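PDB 2WW2: alpha-1,2-mannosidase from Bacteroides thetaiotaomicron, which probably hydrolyses alpha-1,2-linked mannosides with inversion of anomeric configuration, as a calcium-dependent member of glycoside hydrolase family 92. Local coordinates for residues Leu89-Lys94 with Asp201-His206; Asn329-Trp332 with Val338-Leu341; Glu348-Val353 with Lys394-Val399. All blocks are in the same frame, centred on the assembly; numbering follows the deposited sequence.

How the contacts relate
Contact 1 lies in the N-terminal domain, and contacts 2 and 3 lie in the catalytic domain. Contact 1 is too far to touch either: its nearest atoms are about 25 Å from contact 2 and about 33 Å from contact 3. Contacts 2 and 3 are neighbours, their centres about 14 Å apart; one segment of contact 2 lies on helix 338-345 and one of contact 3 on helix 347-364, which follow each other in the chain. They meet where His-339 CE1 packs on Val-353 CG1 at 3.9 Å. Contact 2 is the most central, and a glycerol, probably from crystallisation, sits about 3 Å from the Asn-329 side chain. It may mark a pocket there.

Contact 1 (Leu89-Lys94 with Asp201-His206); sequences LKMSHK and DTLLHH
Leu-203, on the short strand 203-205, sends its side chain toward the loop 89-94 and meets Leu-89 and Met-91. Its CB stands back from both, and CG, placed anti to the backbone N (chi1 172°), carries the branch forward so that the two methyls do the touching. CD1 rests on the Met-91 chain, 4.0 Å from Met-91 CG and 4.1 Å from Met-91 SD. CD2 divides its contacts: it lies 4.0 Å from Leu-89 CD2 and also approaches Met-91 CG, at 4.2 Å. The two leucines therefore meet end-on, methyl against methyl, whereas the methionine runs across Leu-203 at roughly a right angle. Bends at both chi2 and chi3 fold the Met-91 chain, and it is the CG-SD portion that it offers to Leu-203. The whole interface between the segments is apolar and small, a matter of van der Waals contact at ordinary distances, with Met-91 the buried member and both leucines still partly exposed.

Tyr-218 of strand 216-221 touches all three side chains; its hydroxyl is hydrogen-bonded to His-205 ND1. Met-91 also packs on Tyr-198 and Cys-216, and Leu-89 on Tyr-144 and Val-146. Further along the loop, Ser-92 OG accepts a bond from Lys-94 N at 3.1 Å, an ST turn that shapes the chain after Met-91. Strand 203-205 is joined through strand 194-198 to strand 216-221, and the loop follows strand 80-86. Leu-89 and Met-91 thus pin the loop against Leu-203 and the neighbouring antiparallel strands, in keeping with the beta-sandwich of the family 92 N-terminal domain.

Contact 2 (Asn329-Trp332 with Val338-Leu341); sequences NGFW and VHPL
His-339 presents a face of its imidazole to the edge of the Phe-331 ring, an offset edge-to-face pair with centroids 5.8 Å apart and planes at 86°. The nearest approach, between Phe-331 CE1 and His-339 NE2, is 4.1 Å, so the phenyl lies off to one end of the imidazole, near the nitrogen that makes the hydrogen bond. That nitrogen is the donor to Asn-329: His-339 NE2 to Asn-329 OD1 is 2.9 Å and the bond is almost straight, 172° at the hydrogen. OD1 lies practically in the imidazole plane and about equally far from both flanking carbons, 3.8 Å from His-339 CD2 and 3.9 Å from His-339 CE1, as expected when the N-H points directly at it. The amide plane of Asn-329 stands perpendicular to the ring. Seen from the oxygen, the donor is tilted moderately out of the carbonyl plane, with a C=O...N angle of 147°.

Both chains reach across from opposite directions. In His-339 the ring is set trans to the backbone carbonyl carbon, which sends it off helix 338-345 toward the end of strand 326-330. Thr-334 OG1, the stronger polar partner of Asn-329, also bonds OD1 and has a weak bond to Gly-330 O. Leu-387 of helix 383-393 touches both Phe-331 and His-339, and Phe-342 makes another edge-to-face pair with the histidine. Gly-330, the N-cap of helix 331-334, gives its backbone N to a bound glycerol.

All three touching residues are buried; NE2 is satisfied by OD1, which Thr-334 also helps to hold. The near-linear bond is consistent with a proton on NE2, and together with the phenyl edge it should restrict rotation of the imidazole.

Contact 3 (Glu348-Val353 with Lys394-Val399); sequences EVSERV and KGIQTV
Apolar contact comes from Ile-396 and Thr-398 meeting Ser-350 and Glu-351 of helix 347-364. Ile-396 uses two of its ends: CD1 reaches Ser-350 CB at 4.0 Å, and CG2 lies 3.8 Å from Glu-351 CG. The methyl of Thr-398 is closer still, with CG2 3.6 Å from Glu-351 CB. It is the aliphatic base of the glutamate that is used, crossed at about a right angle by both partners. Thr-343 and Ala-391 also pack on Ile-396.

The polar link is a single hydrogen bond from Thr-398 OG1 to the backbone O of Glu-351, 2.8 Å long. The donor lies in the carbonyl plane on a lone pair, with a C=O...O angle of 133°. A chi1 of 56° tucks OG1 over the threonine's own backbone and turns CG2 to the glutamate chain, so one residue makes both contacts. Thr-354 OG1 is a weak further partner of both Glu-351 O and Thr-398 OG1.

Gly-395, with positive phi, is the C-prime residue of the Schellman motif ending helix 383-393, and the chain leaves it toward helix 347-364. Methyls thus dock the loop between helices 383-393 and 401-413, and its one hydrogen bond to the 348-353 segment uses a helix carbonyl, so the junction probably depends on shape and one uncharged bond.

Contact 1 (Leu89-Lys94 with Asp201-His206)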
ATOM      1  N   LEU A  89     -12.909 -19.606 -47.190  1.00 12.52           N
ATOM      2  CA  LEU A  89     -12.438 -18.261 -47.462  1.00 11.73           C
ATOM      3  C   LEU A  89     -13.129 -17.276 -46.530  1.00 11.71           C
ATOM      4  O   LEU A  89     -14.344 -17.325 -46.382  1.00 11.37           O
ATOM      5  CB  LEU A  89     -12.774 -17.878 -48.905  1.00 11.53           C
ATOM      6  CG  LEU A  89     -12.422 -16.446 -49.334  1.00 10.37           C
ATOM      7  CD1 LEU A  89     -10.912 -16.209 -49.239  1.00  9.47           C
ATOM      8  CD2 LEU A  89     -12.933 -16.183 -50.758  1.00  9.74           C
ATOM      9  N   LYS A  90     -12.367 -16.382 -45.908  1.00 11.57           N
ATOM     10  CA  LYS A  90     -12.956 -15.294 -45.116  1.00 12.67           C
ATOM     11  C   LYS A  90     -12.210 -14.024 -45.485  1.00 12.10           C
ATOM     12  O   LYS A  90     -10.982 -14.042 -45.492  1.00 12.15           O
ATOM     13  CB  LYS A  90     -12.775 -15.564 -43.621  1.00 13.58           C
ATOM     14  CG  LYS A  90     -13.510 -16.814 -43.123  1.00 16.86           C
ATOM     15  CD  LYS A  90     -15.018 -16.608 -43.207  1.00 21.89           C
ATOM     16  CE  LYS A  90     -15.773 -17.836 -42.670  1.00 25.89           C
ATOM     17  NZ  LYS A  90     -17.236 -17.608 -42.742  1.00 27.51           N
ATOM     18  N   MET A  91     -12.923 -12.942 -45.816  1.00 11.27           N
ATOM     19  CA  MET A  91     -12.259 -11.736 -46.322  1.00 11.07           C
ATOM     20  C   MET A  91     -11.940 -10.724 -45.227  1.00 10.21           C
ATOM     21  O   MET A  91     -10.799 -10.310 -45.078  1.00 10.59           O
ATOM     22  CB  MET A  91     -13.102 -11.031 -47.413  1.00 10.47           C
ATOM     23  CG  MET A  91     -13.429 -11.923 -48.615  1.00 12.38           C
ATOM     24  SD  MET A  91     -11.937 -12.620 -49.351  1.00 13.40           S
ATOM     25  CE  MET A  91     -11.163 -11.156 -50.013  1.00 13.11           C
ATOM     26  N   SER A  92     -12.964 -10.301 -44.496  1.00  9.73           N
ATOM     27  CA  SER A  92     -12.816  -9.231 -43.508  1.00  9.67           C
ATOM     28  C   SER A  92     -11.944  -9.642 -42.330  1.00  9.42           C
ATOM     29  O   SER A  92     -11.997 -10.791 -41.872  1.00  9.83           O
ATOM     30  CB  SER A  92     -14.186  -8.785 -42.995  1.00  9.75           C
ATOM     31  OG  SER A  92     -14.037  -7.838 -41.940  1.00 11.22           O
ATOM     32  N   HIS A  93     -11.132  -8.710 -41.844  1.00  9.20           N
ATOM     33  CA  HIS A  93     -10.349  -8.970 -40.637  1.00  9.85           C
ATOM     34  C   HIS A  93     -11.233  -9.428 -39.458  1.00 10.70           C
ATOM     35  O   HIS A  93     -10.764 -10.129 -38.567  1.00 10.99           O
ATOM     36  CB  HIS A  93      -9.540  -7.727 -40.242  1.00  8.85           C
ATOM     37  CG  HIS A  93     -10.364  -6.638 -39.613  1.00  9.16           C
ATOM     38  ND1 HIS A  93     -11.083  -5.718 -40.351  1.00 12.05           N
ATOM     39  CD2 HIS A  93     -10.594  -6.336 -38.314  1.00  6.93           C
ATOM     40  CE1 HIS A  93     -11.695  -4.873 -39.533  1.00  6.70           C
ATOM     41  NE2 HIS A  93     -11.421  -5.233 -38.290  1.00 10.79           N
ATOM     42  N   LYS A  94     -12.509  -9.029 -39.461  1.00 11.91           N
ATOM     43  CA  LYS A  94     -13.440  -9.391 -38.388  1.00 12.70           C
ATOM     44  C   LYS A  94     -13.757 -10.868 -38.404  1.00 12.73           C
ATOM     45  O   LYS A  94     -14.163 -11.412 -37.389  1.00 12.55           O
ATOM     46  CB  LYS A  94     -14.753  -8.623 -38.537  1.00 13.37           C
ATOM     47  CG  LYS A  94     -14.594  -7.108 -38.509  1.00 16.05           C
ATOM     48  CD  LYS A  94     -14.916  -6.547 -37.136  1.00 20.91           C
ATOM     49  CE  LYS A  94     -15.096  -5.033 -37.192  1.00 24.02           C
ATOM     50  NZ  LYS A  94     -15.196  -4.458 -35.815  1.00 28.35           N
ATOM     51  N   ASP A 201     -17.973  -4.503 -48.246  1.00 15.80           N
ATOM     52  CA  ASP A 201     -19.385  -4.810 -48.254  1.00 17.34           C
ATOM     53  C   ASP A 201     -19.669  -6.081 -49.036  1.00 16.68           C
ATOM     54  O   ASP A 201     -20.401  -6.945 -48.577  1.00 17.25           O
ATOM     55  CB  ASP A 201     -20.151  -3.665 -48.891  1.00 18.06           C
ATOM     56  CG  ASP A 201     -21.646  -3.797 -48.701  1.00 22.84           C
ATOM     57  OD1 ASP A 201     -22.137  -3.476 -47.592  1.00 27.89           O
ATOM     58  OD2 ASP A 201     -22.329  -4.201 -49.661  1.00 25.62           O
ATOM     59  N   THR A 202     -19.103  -6.169 -50.232  1.00 16.06           N
ATOM     60  CA  THR A 202     -19.384  -7.261 -51.144  1.00 15.81           C
ATOM     61  C   THR A 202     -18.100  -7.961 -51.558  1.00 14.70           C
ATOM     62  O   THR A 202     -17.092  -7.310 -51.838  1.00 13.87           O
ATOM     63  CB  THR A 202     -20.072  -6.725 -52.424  1.00 15.53           C
ATOM     64  OG1 THR A 202     -21.145  -5.859 -52.048  1.00 18.28           O
ATOM     65  CG2 THR A 202     -20.630  -7.858 -53.273  1.00 16.51           C
ATOM     66  N   LEU A 203     -18.155  -9.287 -51.615  1.00 14.18           N
ATOM     67  CA  LEU A 203     -17.103 -10.081 -52.235  1.00 14.40           C
ATOM     68  C   LEU A 203     -17.411 -10.248 -53.730  1.00 14.49           C
ATOM     69  O   LEU A 203     -18.455 -10.772 -54.098  1.00 13.51           O
ATOM     70  CB  LEU A 203     -17.015 -11.451 -51.556  1.00 14.84           C
ATOM     71  CG  LEU A 203     -16.114 -12.522 -52.164  1.00 16.17           C
ATOM     72  CD1 LEU A 203     -14.678 -12.009 -52.392  1.00 17.43           C
ATOM     73  CD2 LEU A 203     -16.114 -13.735 -51.262  1.00 18.54           C
ATOM     74  N   LEU A 204     -16.499  -9.800 -54.583  1.00 14.35           N
ATOM     75  CA  LEU A 204     -16.739  -9.826 -56.031  1.00 15.21           C
ATOM     76  C   LEU A 204     -15.794 -10.793 -56.731  1.00 14.64           C
ATOM     77  O   LEU A 204     -14.638 -10.462 -56.991  1.00 14.24           O
ATOM     78  CB  LEU A 204     -16.556  -8.427 -56.596  1.00 15.71           C
ATOM     79  CG  LEU A 204     -17.459  -7.374 -55.933  1.00 18.97           C
ATOM     80  CD1 LEU A 204     -16.810  -5.987 -55.865  1.00 21.33           C
ATOM     81  CD2 LEU A 204     -18.803  -7.345 -56.633  1.00 20.05           C
ATOM     82  N   HIS A 205     -16.280 -11.986 -57.050  1.00 14.58           N
ATOM     83  CA  HIS A 205     -15.432 -12.982 -57.720  1.00 14.68           C
ATOM     84  C   HIS A 205     -15.005 -12.553 -59.136  1.00 14.28           C
ATOM     85  O   HIS A 205     -15.765 -11.896 -59.841  1.00 13.48           O
ATOM     86  CB  HIS A 205     -16.139 -14.336 -57.726  1.00 15.42           C
ATOM     87  CG  HIS A 205     -16.519 -14.808 -56.356  1.00 17.55           C
ATOM     88  ND1 HIS A 205     -15.628 -15.440 -55.512  1.00 18.64           N
ATOM     89  CD2 HIS A 205     -17.682 -14.708 -55.668  1.00 19.70           C
ATOM     90  CE1 HIS A 205     -16.231 -15.734 -54.375  1.00 19.06           C
ATOM     91  NE2 HIS A 205     -17.475 -15.291 -54.437  1.00 20.92           N
ATOM     92  N   HIS A 206     -13.784 -12.915 -59.533  1.00 13.51           N
ATOM     93  CA  HIS A 206     -13.239 -12.583 -60.864  1.00 13.38           C
ATOM     94  C   HIS A 206     -12.828 -11.123 -61.024  1.00 13.16           C
ATOM     95  O   HIS A 206     -12.164 -10.771 -61.993  1.00 12.55           O
ATOM     96  CB  HIS A 206     -14.219 -12.945 -61.998  1.00 13.67           C
ATOM     97  CG  HIS A 206     -14.491 -14.408 -62.115  1.00 15.51           C
ATOM     98  ND1 HIS A 206     -15.579 -15.008 -61.520  1.00 17.27           N
ATOM     99  CD2 HIS A 206     -13.817 -15.396 -62.753  1.00 17.81           C
ATOM    100  CE1 HIS A 206     -15.569 -16.301 -61.788  1.00 17.30           C
ATOM    101  NE2 HIS A 206     -14.512 -16.563 -62.537  1.00 18.83           N
TER

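Contact 2 (Asn329-Trp332 with Val338-Leu341)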
ATOM      1  N   ASN A 329      10.073   7.231 -33.415  1.00  9.21           N
ATOM      2  CA  ASN A 329      10.893   7.372 -32.234  1.00 10.34           C
ATOM      3  C   ASN A 329      10.311   8.451 -31.364  1.00  9.79           C
ATOM      4  O   ASN A 329       9.932   9.485 -31.888  1.00  9.33           O
ATOM      5  CB  ASN A 329      12.306   7.836 -32.644  1.00 11.10           C
ATOM      6  CG  ASN A 329      13.357   7.043 -31.966  1.00 13.28           C
ATOM      7  OD1 ASN A 329      14.343   7.579 -31.452  1.00 12.98           O
ATOM      8  ND2 ASN A 329      13.155   5.719 -31.952  1.00 14.43           N
ATOM      9  N   GLY A 330      10.254   8.202 -30.055  1.00  8.87           N
ATOM     10  CA  GLY A 330      10.041   9.259 -29.069  1.00  9.43           C
ATOM     11  C   GLY A 330      11.354   9.580 -28.364  1.00  9.36           C
ATOM     12  O   GLY A 330      11.794   8.846 -27.471  1.00 10.66           O
ATOM     13  N   PHE A 331      11.974  10.681 -28.755  1.00  8.48           N
ATOM     14  CA  PHE A 331      13.262  11.041 -28.196  1.00  8.93           C
ATOM     15  C   PHE A 331      13.208  11.193 -26.676  1.00  8.44           C
ATOM     16  O   PHE A 331      14.206  10.967 -26.016  1.00  8.19           O
ATOM     17  CB  PHE A 331      13.799  12.320 -28.826  1.00  8.08           C
ATOM     18  CG  PHE A 331      14.125  12.199 -30.296  1.00  7.58           C
ATOM     19  CD1 PHE A 331      14.464  10.968 -30.862  1.00  8.40           C
ATOM     20  CD2 PHE A 331      14.146  13.339 -31.102  1.00  8.51           C
ATOM     21  CE1 PHE A 331      14.772  10.870 -32.208  1.00  8.67           C
ATOM     22  CE2 PHE A 331      14.477  13.250 -32.479  1.00  9.26           C
ATOM     23  CZ  PHE A 331      14.781  12.021 -33.020  1.00  7.60           C
ATOM     24  N   TRP A 332      12.049  11.579 -26.135  1.00  8.82           N
ATOM     25  CA  TRP A 332      11.878  11.703 -24.688  1.00  9.44           C
ATOM     26  C   TRP A 332      12.292  10.407 -24.014  1.00  9.89           C
ATOM     27  O   TRP A 332      12.837  10.388 -22.906  1.00 10.27           O
ATOM     28  CB  TRP A 332      10.419  12.036 -24.327  1.00  9.30           C
ATOM     29  CG  TRP A 332      10.215  12.162 -22.852  1.00  9.72           C
ATOM     30  CD1 TRP A 332      10.616  13.198 -22.042  1.00  8.44           C
ATOM     31  CD2 TRP A 332       9.597  11.200 -21.996  1.00 10.19           C
ATOM     32  NE1 TRP A 332      10.252  12.949 -20.738  1.00  8.83           N
ATOM     33  CE2 TRP A 332       9.626  11.727 -20.680  1.00 10.79           C
ATOM     34  CE3 TRP A 332       9.011   9.944 -22.214  1.00 12.75           C
ATOM     35  CZ2 TRP A 332       9.092  11.036 -19.581  1.00 12.52           C
ATOM     36  CZ3 TRP A 332       8.486   9.253 -21.123  1.00 13.54           C
ATOM     37  CH2 TRP A 332       8.528   9.800 -19.824  1.00 14.27           C
ATOM     38  N   VAL A 338      19.285   4.575 -25.577  1.00  7.97           N
ATOM     39  CA  VAL A 338      19.232   3.946 -26.907  1.00  7.43           C
ATOM     40  C   VAL A 338      20.172   4.674 -27.895  1.00  7.53           C
ATOM     41  O   VAL A 338      21.050   4.070 -28.520  1.00  6.96           O
ATOM     42  CB  VAL A 338      17.764   3.900 -27.466  1.00  7.64           C
ATOM     43  CG1 VAL A 338      17.766   3.549 -28.950  1.00  7.75           C
ATOM     44  CG2 VAL A 338      16.906   2.873 -26.673  1.00  8.67           C
ATOM     45  N   HIS A 339      19.994   5.977 -28.053  1.00  7.42           N
ATOM     46  CA  HIS A 339      20.891   6.691 -28.966  1.00  8.09           C
ATOM     47  C   HIS A 339      22.330   6.733 -28.480  1.00  8.46           C
ATOM     48  O   HIS A 339      23.242   6.606 -29.283  1.00  9.84           O
ATOM     49  CB  HIS A 339      20.319   8.063 -29.336  1.00  8.25           C
ATOM     50  CG  HIS A 339      19.166   7.950 -30.275  1.00  9.10           C
ATOM     51  ND1 HIS A 339      19.338   7.752 -31.630  1.00  8.82           N
ATOM     52  CD2 HIS A 339      17.830   7.889 -30.047  1.00  9.10           C
ATOM     53  CE1 HIS A 339      18.153   7.634 -32.208  1.00 10.02           C
ATOM     54  NE2 HIS A 339      17.222   7.715 -31.271  1.00 10.20           N
ATOM     55  N   PRO A 340      22.545   6.894 -27.158  1.00  8.79           N
ATOM     56  CA  PRO A 340      23.931   6.771 -26.697  1.00  7.86           C
ATOM     57  C   PRO A 340      24.550   5.422 -27.035  1.00  7.80           C
ATOM     58  O   PRO A 340      25.734   5.362 -27.370  1.00  7.16           O
ATOM     59  CB  PRO A 340      23.817   6.955 -25.192  1.00  8.18           C
ATOM     60  CG  PRO A 340      22.639   7.982 -25.068  1.00  8.98           C
ATOM     61  CD  PRO A 340      21.664   7.508 -26.143  1.00  8.57           C
ATOM     62  N   LEU A 341      23.778   4.335 -26.944  1.00  7.65           N
ATOM     63  CA  LEU A 341      24.327   3.050 -27.371  1.00  7.83           C
ATOM     64  C   LEU A 341      24.734   3.121 -28.851  1.00  7.75           C
ATOM     65  O   LEU A 341      25.795   2.611 -29.230  1.00  7.55           O
ATOM     66  CB  LEU A 341      23.332   1.890 -27.133  1.00  7.51           C
ATOM     67  CG  LEU A 341      23.927   0.487 -27.349  1.00  8.61           C
ATOM     68  CD1 LEU A 341      24.955   0.152 -26.274  1.00  6.47           C
ATOM     69  CD2 LEU A 341      22.847  -0.648 -27.413  1.00  8.87           C
TER

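Contact 3 (Glu348-Val353 with Lys394-Val399)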
ATOM      1  N   GLU A 348      27.615   4.683 -37.178  1.00  9.40           N
ATOM      2  CA  GLU A 348      27.212   4.944 -38.563  1.00 10.40           C
ATOM      3  C   GLU A 348      25.713   5.225 -38.580  1.00 10.40           C
ATOM      4  O   GLU A 348      25.213   5.954 -39.450  1.00 10.93           O
ATOM      5  CB  GLU A 348      27.578   3.784 -39.520  1.00 10.05           C
ATOM      6  CG  GLU A 348      26.738   2.523 -39.370  1.00 10.69           C
ATOM      7  CD  GLU A 348      27.268   1.550 -38.311  1.00 13.46           C
ATOM      8  OE1 GLU A 348      27.982   1.959 -37.367  1.00 11.89           O
ATOM      9  OE2 GLU A 348      26.973   0.357 -38.436  1.00 13.90           O
ATOM     10  N   VAL A 349      24.993   4.657 -37.610  1.00  9.81           N
ATOM     11  CA  VAL A 349      23.565   4.947 -37.505  1.00  9.46           C
ATOM     12  C   VAL A 349      23.332   6.374 -37.001  1.00  9.33           C
ATOM     13  O   VAL A 349      22.566   7.133 -37.608  1.00  9.00           O
ATOM     14  CB  VAL A 349      22.841   3.921 -36.630  1.00  9.52           C
ATOM     15  CG1 VAL A 349      21.332   4.264 -36.548  1.00  9.65           C
ATOM     16  CG2 VAL A 349      23.051   2.523 -37.240  1.00 10.13           C
ATOM     17  N   SER A 350      24.039   6.761 -35.938  1.00  8.46           N
ATOM     18  CA  SER A 350      23.895   8.121 -35.396  1.00  8.37           C
ATOM     19  C   SER A 350      24.292   9.171 -36.430  1.00  8.13           C
ATOM     20  O   SER A 350      23.729  10.276 -36.454  1.00  8.27           O
ATOM     21  CB  SER A 350      24.734   8.293 -34.126  1.00  8.18           C
ATOM     22  OG  SER A 350      24.451   7.261 -33.187  1.00  7.86           O
ATOM     23  N   GLU A 351      25.278   8.850 -37.267  1.00  8.16           N
ATOM     24  CA  GLU A 351      25.675   9.778 -38.340  1.00  8.72           C
ATOM     25  C   GLU A 351      24.472  10.139 -39.223  1.00  8.74           C
ATOM     26  O   GLU A 351      24.311  11.299 -39.619  1.00  8.90           O
ATOM     27  CB  GLU A 351      26.810   9.203 -39.211  1.00  9.29           C
ATOM     28  CG  GLU A 351      28.174   9.175 -38.514  1.00 10.71           C
ATOM     29  CD  GLU A 351      29.261   8.486 -39.325  1.00 15.11           C
ATOM     30  OE1 GLU A 351      28.964   7.855 -40.358  1.00 16.68           O
ATOM     31  OE2 GLU A 351      30.428   8.581 -38.922  1.00 16.27           O
ATOM     32  N   ARG A 352      23.653   9.142 -39.561  1.00  8.06           N
ATOM     33  CA  ARG A 352      22.495   9.361 -40.437  1.00  8.14           C
ATOM     34  C   ARG A 352      21.280   9.906 -39.664  1.00  8.40           C
ATOM     35  O   ARG A 352      20.519  10.744 -40.187  1.00  7.78           O
ATOM     36  CB  ARG A 352      22.122   8.066 -41.177  1.00  7.99           C
ATOM     37  CG  ARG A 352      23.257   7.499 -42.037  1.00  9.93           C
ATOM     38  CD  ARG A 352      22.800   6.303 -42.871  1.00 10.37           C
ATOM     39  NE  ARG A 352      22.504   5.136 -42.045  1.00 12.74           N
ATOM     40  CZ  ARG A 352      23.312   4.084 -41.926  1.00 14.23           C
ATOM     41  NH1 ARG A 352      24.474   4.065 -42.568  1.00 13.79           N
ATOM     42  NH2 ARG A 352      22.969   3.056 -41.157  1.00 13.69           N
ATOM     43  N   VAL A 353      21.106   9.441 -38.426  1.00  8.47           N
ATOM     44  CA  VAL A 353      19.994   9.904 -37.588  1.00  8.62           C
ATOM     45  C   VAL A 353      20.118  11.391 -37.312  1.00  9.37           C
ATOM     46  O   VAL A 353      19.120  12.143 -37.371  1.00  9.01           O
ATOM     47  CB  VAL A 353      19.938   9.146 -36.241  1.00  9.31           C
ATOM     48  CG1 VAL A 353      19.005   9.871 -35.256  1.00  8.54           C
ATOM     49  CG2 VAL A 353      19.458   7.709 -36.461  1.00  8.16           C
ATOM     50  N   LYS A 394      30.962  13.331 -29.074  1.00 10.57           N
ATOM     51  CA  LYS A 394      31.615  12.057 -29.257  1.00  9.75           C
ATOM     52  C   LYS A 394      32.250  11.973 -30.639  1.00 10.71           C
ATOM     53  O   LYS A 394      32.670  10.891 -31.071  1.00 10.77           O
ATOM     54  CB  LYS A 394      30.598  10.916 -29.080  1.00  9.51           C
ATOM     55  CG  LYS A 394      30.150  10.758 -27.651  1.00  8.05           C
ATOM     56  CD  LYS A 394      28.959   9.816 -27.505  1.00  7.54           C
ATOM     57  CE  LYS A 394      28.642   9.605 -26.016  1.00  7.29           C
ATOM     58  NZ  LYS A 394      27.492   8.669 -25.861  1.00  7.61           N
ATOM     59  N   GLY A 395      32.317  13.105 -31.332  1.00 10.26           N
ATOM     60  CA  GLY A 395      33.017  13.168 -32.614  1.00 10.87           C
ATOM     61  C   GLY A 395      32.174  12.761 -33.809  1.00 10.39           C
ATOM     62  O   GLY A 395      32.692  12.596 -34.905  1.00 10.09           O
ATOM     63  N   ILE A 396      30.867  12.607 -33.593  1.00 10.59           N
ATOM     64  CA  ILE A 396      29.935  12.328 -34.673  1.00 10.57           C
ATOM     65  C   ILE A 396      29.371  13.666 -35.102  1.00 10.95           C
ATOM     66  O   ILE A 396      28.536  14.276 -34.405  1.00 10.32           O
ATOM     67  CB  ILE A 396      28.808  11.394 -34.191  1.00 11.03           C
ATOM     68  CG1 ILE A 396      29.424  10.081 -33.696  1.00 11.20           C
ATOM     69  CG2 ILE A 396      27.796  11.148 -35.304  1.00 11.82           C
ATOM     70  CD1 ILE A 396      28.435   9.148 -33.001  1.00 10.41           C
ATOM     71  N   GLN A 397      29.874  14.143 -36.236  1.00 11.39           N
ATOM     72  CA  GLN A 397      29.656  15.518 -36.649  1.00 11.80           C
ATOM     73  C   GLN A 397      29.339  15.582 -38.133  1.00 12.52           C
ATOM     74  O   GLN A 397      30.148  16.031 -38.928  1.00 13.29           O
ATOM     75  CB  GLN A 397      30.891  16.366 -36.297  1.00 11.20           C
ATOM     76  CG  GLN A 397      31.167  16.368 -34.793  1.00 10.66           C
ATOM     77  CD  GLN A 397      32.374  17.199 -34.390  1.00 11.62           C
ATOM     78  OE1 GLN A 397      33.109  17.708 -35.240  1.00 12.50           O
ATOM     79  NE2 GLN A 397      32.566  17.371 -33.077  1.00 10.83           N
ATOM     80  N   THR A 398      28.149  15.127 -38.496  1.00 13.27           N
ATOM     81  CA  THR A 398      27.734  15.086 -39.892  1.00 14.42           C
ATOM     82  C   THR A 398      26.858  16.278 -40.255  1.00 14.84           C
ATOM     83  O   THR A 398      26.697  16.592 -41.418  1.00 16.30           O
ATOM     84  CB  THR A 398      26.963  13.799 -40.212  1.00 14.37           C
ATOM     85  OG1 THR A 398      25.842  13.669 -39.328  1.00 15.26           O
ATOM     86  CG2 THR A 398      27.876  12.588 -40.017  1.00 14.96           C
ATOM     87  N   VAL A 399      26.261  16.918 -39.263  1.00 14.68           N
ATOM     88  CA  VAL A 399      25.450  18.101 -39.514  1.00 14.08           C
ATOM     89  C   VAL A 399      26.326  19.357 -39.543  1.00 14.11           C
ATOM     90  O   VAL A 399      27.441  19.372 -39.006  1.00 14.01           O
ATOM     91  CB  VAL A 399      24.351  18.255 -38.448  1.00 14.01           C
ATOM     92  CG1 VAL A 399      23.428  17.017 -38.448  1.00 14.28           C
ATOM     93  CG2 VAL A 399      24.977  18.449 -37.054  1.00 13.54           C
TER